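Local coordinates for chorismate synthase (Aquifex aeolicus, PDB 1Q1L) that catalyses the FMNH2-dependent elimination of phosphate from 5-enolpyruvylshikimate-3-phosphate to form chorismate, the branch-point precursor of the aromatic amino acids, at the interface of chains A and B. Sequence-based numbering; all coordinates share one arbitrary frame. Chains: chain A/B, Chorismate synthase.

The interface of chains A and B. Residues chain A 121, 123-124; chain B 241, 243-244, 311, 378, 394.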
loop_
_atom_site.group_PDB
_atom_site.type_symbol
_atom_site.label_atom_id
_atom_site.label_comp_id
_atom_site.label_asym_id
_atom_site.label_seq_id
_atom_site.Cartn_x
_atom_site.Cartn_y
_atom_site.Cartn_z
ATOM N N GLY A 121 -18.459 2.388 -15.816
ATOM C CA GLY A 121 -17.825 1.322 -16.572
ATOM C C GLY A 121 -17.536 1.759 -17.993
ATOM O O GLY A 121 -16.439 2.238 -18.291
ATOM N N ILE A 123 -18.644 4.256 -19.466
ATOM C CA ILE A 123 -18.400 5.694 -19.409
ATOM C C ILE A 123 -17.016 5.937 -18.812
ATOM O O ILE A 123 -16.190 6.649 -19.387
ATOM C CB ILE A 123 -19.453 6.413 -18.520
ATOM C CG1 ILE A 123 -20.847 6.270 -19.138
ATOM C CG2 ILE A 123 -19.088 7.887 -18.359
ATOM C CD1 ILE A 123 -21.951 6.923 -18.326
ATOM N N LYS A 124 -16.777 5.325 -17.655
ATOM C CA LYS A 124 -15.509 5.456 -16.943
ATOM C C LYS A 124 -14.296 5.231 -17.844
ATOM O O LYS A 124 -13.413 6.087 -17.927
ATOM C CB LYS A 124 -15.466 4.465 -15.775
ATOM C CG LYS A 124 -14.192 4.532 -14.951
ATOM C CD LYS A 124 -14.127 3.401 -13.935
ATOM C CE LYS A 124 -12.864 3.483 -13.091
ATOM N NZ LYS A 124 -12.826 4.725 -12.277
ATOM N N GLY B 241 -18.902 6.336 -12.233
ATOM C CA GLY B 241 -17.525 6.084 -12.613
ATOM C C GLY B 241 -16.518 6.021 -11.478
ATOM O O GLY B 241 -15.358 5.698 -11.718
ATOM N N GLY B 243 -14.590 4.440 -8.375
ATOM C CA GLY B 243 -14.306 3.068 -8.002
ATOM C C GLY B 243 -14.077 2.324 -9.300
ATOM O O GLY B 243 -14.161 2.930 -10.368
ATOM N N SER B 244 -13.793 1.030 -9.238
ATOM C CA SER B 244 -13.565 0.268 -10.464
ATOM C C SER B 244 -13.838 -1.210 -10.287
ATOM O O SER B 244 -13.725 -1.742 -9.185
ATOM C CB SER B 244 -12.122 0.454 -10.949
ATOM O OG SER B 244 -11.872 -0.318 -12.114
ATOM N N ILE B 311 -18.930 0.229 -9.193
ATOM C CA ILE B 311 -18.704 1.615 -9.564
ATOM C C ILE B 311 -19.942 2.456 -9.266
ATOM O O ILE B 311 -21.057 1.938 -9.280
ATOM C CB ILE B 311 -18.353 1.698 -11.066
ATOM C CG1 ILE B 311 -17.686 3.024 -11.389
ATOM C CG2 ILE B 311 -19.605 1.554 -11.906
ATOM C CD1 ILE B 311 -17.105 3.049 -12.783
ATOM N N LYS B 378 -9.848 9.244 -9.383
ATOM C CA LYS B 378 -10.329 9.380 -10.751
ATOM C C LYS B 378 -9.826 10.657 -11.427
ATOM O O LYS B 378 -9.454 10.643 -12.603
ATOM C CB LYS B 378 -11.862 9.367 -10.759
ATOM C CG LYS B 378 -12.497 9.497 -12.137
ATOM C CD LYS B 378 -12.005 8.402 -13.069
ATOM C CE LYS B 378 -12.740 8.427 -14.398
ATOM N NZ LYS B 378 -14.145 7.970 -14.244
ATOM N N TYR B 394 -14.979 15.643 -17.138
ATOM C CA TYR B 394 -15.446 14.288 -16.913
ATOM C C TYR B 394 -16.971 14.232 -16.902
ATOM O O TYR B 394 -17.577 13.349 -17.513
ATOM C CB TYR B 394 -14.907 13.741 -15.590
ATOM C CG TYR B 394 -15.403 12.349 -15.303
ATOM C CD1 TYR B 394 -16.289 12.101 -14.256
ATOM C CD2 TYR B 394 -15.030 11.283 -16.117
ATOM C CE1 TYR B 394 -16.794 10.822 -14.032
ATOM C CE2 TYR B 394 -15.526 10.007 -15.904
ATOM C CZ TYR B 394 -16.406 9.782 -14.863
ATOM O OH TYR B 394 -16.888 8.511 -14.662
#
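The ring of B:Tyr394 meets chain A with its phenol end: OH stands 4.1 Å from CA of A:Lys124, which lies close to the ring plane, while CG2 of A:Ile123 is at 4.3 Å from OH, off one face. NZ of B:Lys378 approaches the hydroxyl from the opposite face, within its own chain. The other flat groups are two glycine carbonyls of a chain B loop, and both point their oxygens at the amine nitrogen of A:Lys124. NZ donates to O of B:Gly241 at 2.8 Å, nearly in line with the C=O bond (175°), and more weakly to O of B:Gly243 at 2.9 Å. The side chain of A:Lys124 is extended as far as CE, and its last torsion (chi4 63°) swings NZ round towards the two glycine oxygens. CD1 of B:Ile311 presses on the aliphatic stretch obliquely, 3.2 Å from CD, a tight fit; CB of B:Ser244 borders CE. The side chain of B:Lys378 lies alongside that of A:Lys124 but runs the other way, its NZ 3.5 Å from CG of A:Lys124. NZ of A:Lys124 and NZ of B:Lys378 lie 4.0 Å apart; if both are charged, they would be expected to repel each other, and the two carbonyl oxygens would partly offset this at A:Lys124. Repeated about the two-fold axis with the chains exchanged, this small patch ties a loop of one subunit to the other and is likely to contribute to holding the homotetramer together.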